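Local structure of Ice-binding protein isoform1a (Antarctomyces psychrotrophicus, 7BWX) at residues T31-D36 / G50-Q55; A161-Y166 / I179-G184; A185-A190 / N202-Q207. The protein probably binds to ice, specifically to prism planes, and so acts as an antifreeze protein built as a right-handed beta-helix. The protein carries 1 engineered substitution. All coordinates share one frame; numbering follows the deposited sequence.

Contact 1 of 3, residues T31-D36 / G50-Q55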
loop_
_atom_site.group_PDB
_atom_site.type_symbol
_atom_site.label_atom_id
_atom_site.label_comp_id
_atom_site.label_asym_id
_atom_site.label_seq_id
_atom_site.Cartn_x
_atom_site.Cartn_y
_atom_site.Cartn_z
ATOM N N THR A 31 7.070 -8.699 13.610
ATOM C CA THR A 31 7.047 -7.867 12.404
ATOM C C THR A 31 8.442 -7.348 12.100
ATOM O O THR A 31 9.208 -7.014 13.018
ATOM C CB THR A 31 5.987 -6.785 12.607
ATOM O OG1 THR A 31 4.693 -7.399 12.615
ATOM C CG2 THR A 31 6.087 -5.719 11.556
ATOM N N VAL A 32 8.746 -7.249 10.824
ATOM C CA VAL A 32 9.960 -6.601 10.303
ATOM C C VAL A 32 9.546 -5.579 9.259
ATOM O O VAL A 32 8.953 -5.936 8.193
ATOM C CB VAL A 32 10.944 -7.625 9.715
ATOM C CG1 VAL A 32 12.106 -6.919 9.071
ATOM C CG2 VAL A 32 11.394 -8.584 10.787
ATOM N N ILE A 33 9.828 -4.327 9.556
ATOM C CA ILE A 33 9.635 -3.204 8.606
ATOM C C ILE A 33 10.982 -2.816 8.030
ATOM O O ILE A 33 11.792 -2.203 8.773
ATOM C CB ILE A 33 8.962 -1.985 9.263
ATOM C CG1 ILE A 33 7.669 -2.343 10.010
ATOM C CG2 ILE A 33 8.752 -0.921 8.217
ATOM C CD1 ILE A 33 6.582 -2.935 9.157
ATOM N N ASN A 34 11.209 -3.121 6.757
ATOM C CA ASN A 34 12.446 -2.728 6.047
ATOM C C ASN A 34 12.182 -1.401 5.343
ATOM O O ASN A 34 11.912 -1.372 4.141
ATOM C CB ASN A 34 12.963 -3.803 5.081
ATOM C CG ASN A 34 13.286 -5.088 5.805
ATOM O OD1 ASN A 34 14.022 -5.060 6.795
ATOM N ND2 ASN A 34 12.692 -6.188 5.343
ATOM N N GLY A 35 12.252 -0.326 6.107
ATOM C CA GLY A 35 11.850 1.016 5.694
ATOM C C GLY A 35 11.719 1.894 6.919
ATOM O O GLY A 35 11.891 1.414 8.027
ATOM N N ASP A 36 11.365 3.134 6.693
ATOM C CA ASP A 36 11.129 4.110 7.768
ATOM C C ASP A 36 9.726 3.876 8.304
ATOM O O ASP A 36 8.872 3.274 7.591
ATOM C CB ASP A 36 11.310 5.523 7.233
ATOM C CG ASP A 36 12.726 5.864 6.798
ATOM O OD1 ASP A 36 13.661 5.131 7.159
ATOM O OD2 ASP A 36 12.865 6.894 6.114
ATOM N N GLY A 50 8.052 -6.255 17.330
ATOM C CA GLY A 50 8.311 -5.731 15.996
ATOM C C GLY A 50 9.644 -5.053 15.933
ATOM O O GLY A 50 10.144 -4.553 16.964
ATOM N N LEU A 51 10.207 -4.962 14.742
ATOM C CA LEU A 51 11.331 -4.039 14.582
ATOM C C LEU A 51 11.345 -3.354 13.236
ATOM O O LEU A 51 10.671 -3.810 12.273
ATOM C CB LEU A 51 12.615 -4.801 14.843
ATOM C CG LEU A 51 12.999 -5.870 13.858
ATOM C CD1 LEU A 51 13.884 -5.315 12.784
ATOM C CD2 LEU A 51 13.832 -6.903 14.607
ATOM N N ILE A 52 12.062 -2.256 13.180
ATOM C CA ILE A 52 12.214 -1.541 11.900
ATOM C C ILE A 52 13.694 -1.391 11.637
ATOM O O ILE A 52 14.455 -1.171 12.601
ATOM C CB ILE A 52 11.453 -0.204 11.887
ATOM C CG1 ILE A 52 12.331 0.976 12.204
ATOM C CG2 ILE A 52 10.248 -0.256 12.796
ATOM C CD1 ILE A 52 11.697 2.254 11.796
ATOM N N THR A 53 14.069 -1.427 10.370
ATOM C CA THR A 53 15.491 -1.392 10.006
ATOM C C THR A 53 15.797 -0.007 9.479
ATOM O O THR A 53 16.954 0.255 9.264
ATOM C CB THR A 53 15.788 -2.523 9.015
ATOM O OG1 THR A 53 15.031 -2.308 7.821
ATOM C CG2 THR A 53 15.416 -3.844 9.628
ATOM N N GLY A 54 14.783 0.810 9.169
ATOM C CA GLY A 54 15.052 2.179 8.694
ATOM C C GLY A 54 14.973 3.133 9.863
ATOM O O GLY A 54 15.209 2.720 10.991
ATOM N N GLN A 55 14.543 4.355 9.626
ATOM C CA GLN A 55 14.515 5.406 10.683
ATOM C C GLN A 55 13.088 5.547 11.225
ATOM O O GLN A 55 12.139 5.526 10.431
ATOM C CB GLN A 55 15.003 6.729 10.094
ATOM C CG GLN A 55 16.502 6.763 9.801
ATOM C CD GLN A 55 16.910 8.153 9.360
ATOM O OE1 GLN A 55 17.177 8.388 8.181
ATOM N NE2 GLN A 55 16.885 9.107 10.291
HETATM O O HOH W 1 14.563 8.763 7.139
#
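Asp36 OD1 accepts the backbone N-H of Gln55 at 2.7 Å in an almost straight bond (175° at the hydrogen), the donor sitting above the carboxylate plane, 39° out of it. The other oxygen is also occupied: water 1 donates to Asp36 OD2 at 2.7 Å and, weakly, to Gln55 OE1 at 2.8 Å, while Ser16 OG supplies a further hydrogen bond to OD2. The two side chains run alongside each other in the same direction, and the water spans their polar ends. Upstream, 31-36 and 50-55 pair in parallel as neighbouring rungs of the right-handed beta-helix, Val32 with Leu51 and Ile33 with Ile52, through Leu51 N to Thr31 O, Ile33 N to Leu51 O (2.9 Å) and Thr53 N to Ile33 O; a weak bond of 3.2 Å from Gly54 N to Gly35 O follows. Ile33 and Ile52 lie on the same face, CB to CB 4.0 Å, with Ile33 also packing on Val204 and Leu199, and Ile52 on Phe47. Just past the paired residues, Thr53 OG1 lies between its backbone N and carbonyl carbon (chi1 63°), which brings it to 3.1 Å from Asn34 OD1; Asn34 ND2 bonds Thr205 OG1. Where regular pairing gives way, a carboxylate thus replaces a backbone carbonyl as acceptor, and its charge is probably offset by a main-chain amide, a hydroxyl and a water.

Contact 2 of 3, residues A161-Y166 / I179-G184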
loop_
_atom_site.group_PDB
_atom_site.type_symbol
_atom_site.label_atom_id
_atom_site.label_comp_id
_atom_site.label_asym_id
_atom_site.label_seq_id
_atom_site.Cartn_x
_atom_site.Cartn_y
_atom_site.Cartn_z
ATOM N N ALA A 161 -8.156 -0.608 4.004
ATOM C CA ALA A 161 -7.578 -1.821 3.413
ATOM C C ALA A 161 -7.434 -2.869 4.510
ATOM O O ALA A 161 -6.909 -2.551 5.616
ATOM C CB ALA A 161 -6.263 -1.543 2.739
ATOM N N THR A 162 -7.809 -4.109 4.162
ATOM C CA THR A 162 -7.597 -5.295 5.004
ATOM C C THR A 162 -6.738 -6.259 4.183
ATOM O O THR A 162 -7.254 -6.753 3.138
ATOM C CB THR A 162 -8.935 -5.908 5.434
ATOM O OG1 THR A 162 -9.808 -4.916 5.959
ATOM C CG2 THR A 162 -8.734 -7.034 6.426
ATOM N N LEU A 163 -5.501 -6.524 4.605
ATOM C CA LEU A 163 -4.623 -7.453 3.855
ATOM C C LEU A 163 -4.714 -8.820 4.555
ATOM O O LEU A 163 -4.465 -8.925 5.777
ATOM C CB LEU A 163 -3.210 -6.878 3.766
ATOM C CG LEU A 163 -3.118 -5.437 3.268
ATOM C CD1 LEU A 163 -1.677 -5.022 3.146
ATOM C CD2 LEU A 163 -3.856 -5.283 1.939
ATOM N N GLY A 164 -5.068 -9.864 3.814
ATOM C CA GLY A 164 -5.433 -11.134 4.480
ATOM C C GLY A 164 -4.232 -11.894 5.040
ATOM O O GLY A 164 -3.064 -11.571 4.680
ATOM N N THR A 165 -4.492 -12.903 5.865
ATOM C CA THR A 165 -3.435 -13.709 6.535
ATOM C C THR A 165 -2.578 -14.415 5.480
ATOM O O THR A 165 -3.127 -14.985 4.507
ATOM C CB THR A 165 -4.021 -14.710 7.537
ATOM O OG1 THR A 165 -4.934 -15.514 6.788
ATOM C CG2 THR A 165 -4.766 -14.036 8.674
ATOM N N TYR A 166 -1.268 -14.206 5.562
ATOM C CA TYR A 166 -0.261 -14.870 4.706
ATOM C C TYR A 166 -0.372 -14.398 3.272
ATOM O O TYR A 166 0.281 -15.010 2.408
ATOM C CB TYR A 166 -0.368 -16.385 4.934
ATOM C CG TYR A 166 0.096 -16.712 6.318
ATOM C CD1 TYR A 166 1.431 -16.523 6.610
ATOM C CD2 TYR A 166 -0.772 -17.064 7.336
ATOM C CE1 TYR A 166 1.936 -16.773 7.871
ATOM C CE2 TYR A 166 -0.290 -17.302 8.619
ATOM C CZ TYR A 166 1.067 -17.150 8.872
ATOM O OH TYR A 166 1.661 -17.330 10.092
ATOM N N ILE A 179 -5.256 0.937 7.568
ATOM C CA ILE A 179 -4.625 -0.225 6.883
ATOM C C ILE A 179 -4.401 -1.271 7.941
ATOM O O ILE A 179 -3.679 -0.986 8.887
ATOM C CB ILE A 179 -3.343 0.113 6.121
ATOM C CG1 ILE A 179 -3.594 1.157 5.058
ATOM C CG2 ILE A 179 -2.745 -1.152 5.478
ATOM C CD1 ILE A 179 -2.361 1.679 4.396
ATOM N N ALA A 180 -4.973 -2.459 7.761
ATOM C CA ALA A 180 -4.796 -3.612 8.672
ATOM C C ALA A 180 -4.120 -4.739 7.879
ATOM O O ALA A 180 -4.677 -5.205 6.885
ATOM C CB ALA A 180 -6.100 -4.037 9.248
ATOM N N ALA A 181 -2.910 -5.105 8.290
ATOM C CA ALA A 181 -2.191 -6.261 7.743
ATOM C C ALA A 181 -2.371 -7.403 8.743
ATOM O O ALA A 181 -1.884 -7.324 9.886
ATOM C CB ALA A 181 -0.778 -5.854 7.467
ATOM N N GLN A 182 -3.104 -8.421 8.336
ATOM C CA GLN A 182 -3.378 -9.591 9.193
ATOM C C GLN A 182 -2.156 -10.527 9.218
ATOM O O GLN A 182 -1.190 -10.325 8.444
ATOM C CB GLN A 182 -4.651 -10.290 8.720
ATOM C CG GLN A 182 -5.882 -9.408 8.911
ATOM C CD GLN A 182 -7.163 -10.041 8.430
ATOM O OE1 GLN A 182 -7.185 -10.962 7.631
ATOM N NE2 GLN A 182 -8.262 -9.535 8.953
ATOM N N THR A 183 -2.195 -11.469 10.158
ATOM C CA THR A 183 -1.085 -12.380 10.494
ATOM C C THR A 183 -0.373 -12.831 9.227
ATOM O O THR A 183 -0.958 -13.488 8.380
ATOM C CB THR A 183 -1.577 -13.613 11.275
ATOM O OG1 THR A 183 -2.479 -13.139 12.274
ATOM C CG2 THR A 183 -0.440 -14.359 11.936
ATOM N N GLY A 184 0.893 -12.508 9.156
ATOM C CA GLY A 184 1.812 -13.095 8.180
ATOM C C GLY A 184 1.729 -12.413 6.850
ATOM O O GLY A 184 2.494 -12.841 5.959
HETATM O O HOH W 2 -7.407 -13.217 5.953
#
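The Tyr166 ring carries Gly184 CA over one face, 4.1 Å from the ring centroid in a CH-pi contact, and Thr183 O stands over that same face, offset toward the rim beside CD2. At the phenol end, OH approaches Thr183 CG2 at 4.1 Å. Thr183 O is also the acceptor for Tyr166 N (2.9 Å), so one carbonyl both holds the backbone and faces the ring; Thr183 OG1 turns to Asp200. Gln182, extended beyond CG, reaches over to the neighbouring coil: its NE2 rests 3.6 Å from Thr162 CG2, and its OE1 takes a hydrogen bond of 2.8 Å from water 2, which accepts one from Thr165 N at 2.9 Å. An alanine here would probably leave that water less firmly placed, with Thr165 N losing a fixed partner and Thr162 CG2 its cover. Before this turn, strands 161-163 and 179-181 pair in parallel as rungs of the beta-helix; Leu163 N meets Ala180 O at 2.8 Å, and Ala161, Leu163, Ile179 and Ala181 line the buried face. Past the strands the coils thus remain joined by a single direct backbone bond, an aromatic face and a water-mediated link to an amide side chain.

Contact 3 of 3, residues A185-A190 / N202-Q207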
loop_
_atom_site.group_PDB
_atom_site.type_symbol
_atom_site.label_atom_id
_atom_site.label_comp_id
_atom_site.label_asym_id
_atom_site.label_seq_id
_atom_site.Cartn_x
_atom_site.Cartn_y
_atom_site.Cartn_z
ATOM N N ALA A 185 0.851 -11.421 6.661
ATOM C CA ALA A 185 0.837 -10.713 5.358
ATOM C C ALA A 185 2.208 -10.094 5.078
ATOM O O ALA A 185 2.869 -9.555 6.007
ATOM C CB ALA A 185 -0.274 -9.696 5.306
ATOM N N THR A 186 2.608 -10.092 3.813
ATOM C CA THR A 186 3.900 -9.548 3.366
ATOM C C THR A 186 3.626 -8.525 2.280
ATOM O O THR A 186 2.635 -8.674 1.499
ATOM C CB THR A 186 4.875 -10.659 2.937
ATOM O OG1 THR A 186 4.331 -11.374 1.830
ATOM C CG2 THR A 186 5.168 -11.614 4.079
ATOM N N ILE A 187 4.479 -7.515 2.239
ATOM C CA ILE A 187 4.341 -6.375 1.309
ATOM C C ILE A 187 5.738 -5.998 0.819
ATOM O O ILE A 187 6.639 -5.751 1.632
ATOM C CB ILE A 187 3.608 -5.183 1.994
ATOM C CG1 ILE A 187 2.200 -5.545 2.440
ATOM C CG2 ILE A 187 3.569 -3.983 1.057
ATOM C CD1 ILE A 187 2.098 -6.002 3.881
ATOM N N ASN A 188 5.886 -5.944 -0.486
ATOM C CA ASN A 188 6.966 -5.245 -1.197
ATOM C C ASN A 188 6.360 -3.960 -1.690
ATOM O O ASN A 188 5.645 -3.964 -2.725
ATOM C CB ASN A 188 7.548 -6.069 -2.360
ATOM C CG ASN A 188 8.447 -7.196 -1.857
ATOM O OD1 ASN A 188 9.053 -7.110 -0.767
ATOM N ND2 ASN A 188 8.520 -8.270 -2.631
ATOM N N GLY A 189 6.584 -2.903 -0.907
ATOM C CA GLY A 189 5.919 -1.605 -1.119
ATOM C C GLY A 189 5.827 -0.872 0.188
ATOM O O GLY A 189 6.833 -0.864 0.949
ATOM N N ALA A 190 4.669 -0.317 0.487
ATOM C CA ALA A 190 4.516 0.612 1.626
ATOM C C ALA A 190 3.066 0.670 2.060
ATOM O O ALA A 190 2.198 0.434 1.217
ATOM C CB ALA A 190 5.038 1.958 1.221
ATOM N N ASN A 202 4.078 -9.153 10.321
ATOM C CA ASN A 202 4.173 -8.822 8.884
ATOM C C ASN A 202 5.614 -8.563 8.486
ATOM O O ASN A 202 6.485 -8.297 9.340
ATOM C CB ASN A 202 3.337 -7.603 8.509
ATOM C CG ASN A 202 1.925 -7.775 8.985
ATOM O OD1 ASN A 202 1.484 -7.046 9.876
ATOM N ND2 ASN A 202 1.232 -8.718 8.380
ATOM N N THR A 203 5.862 -8.590 7.189
ATOM C CA THR A 203 7.127 -8.072 6.636
ATOM C C THR A 203 6.772 -7.059 5.571
ATOM O O THR A 203 6.037 -7.399 4.652
ATOM C CB THR A 203 8.022 -9.156 6.020
ATOM O OG1 THR A 203 8.156 -10.131 7.038
ATOM C CG2 THR A 203 9.378 -8.623 5.602
ATOM N N VAL A 204 7.300 -5.868 5.693
ATOM C CA VAL A 204 7.106 -4.781 4.719
ATOM C C VAL A 204 8.483 -4.320 4.293
ATOM O O VAL A 204 9.306 -3.893 5.165
ATOM C CB VAL A 204 6.319 -3.609 5.338
ATOM C CG1 VAL A 204 6.127 -2.513 4.293
ATOM C CG2 VAL A 204 5.042 -4.076 5.975
ATOM N N THR A 205 8.736 -4.397 3.010
ATOM C CA THR A 205 10.013 -3.971 2.431
ATOM C C THR A 205 9.794 -2.897 1.375
ATOM O O THR A 205 9.277 -3.195 0.277
ATOM C CB THR A 205 10.749 -5.188 1.837
ATOM O OG1 THR A 205 10.878 -6.152 2.875
ATOM C CG2 THR A 205 12.102 -4.793 1.287
ATOM N N VAL A 206 10.317 -1.719 1.622
ATOM C CA VAL A 206 10.189 -0.598 0.666
ATOM C C VAL A 206 11.014 -0.923 -0.587
ATOM O O VAL A 206 12.095 -1.413 -0.445
ATOM C CB VAL A 206 10.587 0.729 1.335
ATOM C CG1 VAL A 206 10.574 1.879 0.346
ATOM C CG2 VAL A 206 9.668 1.016 2.512
ATOM N N GLN A 207 10.490 -0.604 -1.756
ATOM C CA GLN A 207 11.101 -0.892 -3.077
ATOM C C GLN A 207 11.450 0.418 -3.768
ATOM O O GLN A 207 10.777 1.395 -3.497
ATOM C CB GLN A 207 10.108 -1.668 -3.949
ATOM C CG GLN A 207 9.605 -2.955 -3.293
ATOM C CD GLN A 207 10.715 -3.952 -3.059
ATOM O OE1 GLN A 207 10.933 -4.459 -1.951
ATOM N NE2 GLN A 207 11.448 -4.224 -4.108
#
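Ile187 and Val204 lie side by side on the buried face of two parallel rungs in the right-handed beta-helix, Ile187 CD1 resting 4.1 Å from Val204 CG2. CG1 of Val204 is anti to its backbone N (chi1 -179°) and comes within 3.8 Å of Gly189 O, where segment 185-190 turns its corner. This inner face is tightly filled: Ile187 also packs on Leu169, and Val204 on Ile33, so the apolar column continues into the coils on both sides. The backbone holds the register, with Ile187 N donating to Thr203 O at 2.9 Å, Thr205 N to Ile187 O, and Gly189 N to Thr205 O at 3.0 Å from well above the carbonyl plane. The other face, that of Thr186, Thr203, Asn188 and Thr205, is partly exposed, and the side chains paired across it meet by van der Waals contact, Thr186 CG2 lying 4.2 Å from Thr203 CB. The polar ends look instead to neighbouring coils: Thr186 OG1 bonds His168, Asn188 ND2 bonds Glu170, and Thr205 OG1 bonds Asn34. Beyond the strand, Gln207 CG, beside its own backbone N (chi1 -56°), lies 3.8 Å from Asn188 CB, and the two side chains cross at an angle. The opposite end of the contact is closed by a buried amide. Asn202 OD1 accepts Asp200 N, fixing the amide's rotation, and ND2 serves two carbonyls, those of Gln182 and Ala185. Ala185 O is itself shared, receiving a weak bond from Thr203 N at 3.4 Å as well as one from Asn202 ND2 at 3.0 Å, and it lies close to the plane of the Asn202 amide.

From the N terminus, contact 1 closes first, joining 31-36 to 50-55 across a 13-residue loop before helix 61-79. Contact 2 closes a later coil, with strands 168-170 and 172-175 between its segments, and the chain passes from Gly184 directly into contact 3, which closes an 11-residue connection. The three follow one another in series, without nesting or crossing. In space the order differs: strand 32-34 lies beside strand 203-205, so contacts 1 and 3 continue one another through backbone pairing and bring the early and late parts of the chain together. Contact 2 belongs to another face of the solenoid and meets contact 3 at the turn that follows its strands, whereas contacts 1 and 2 do not touch.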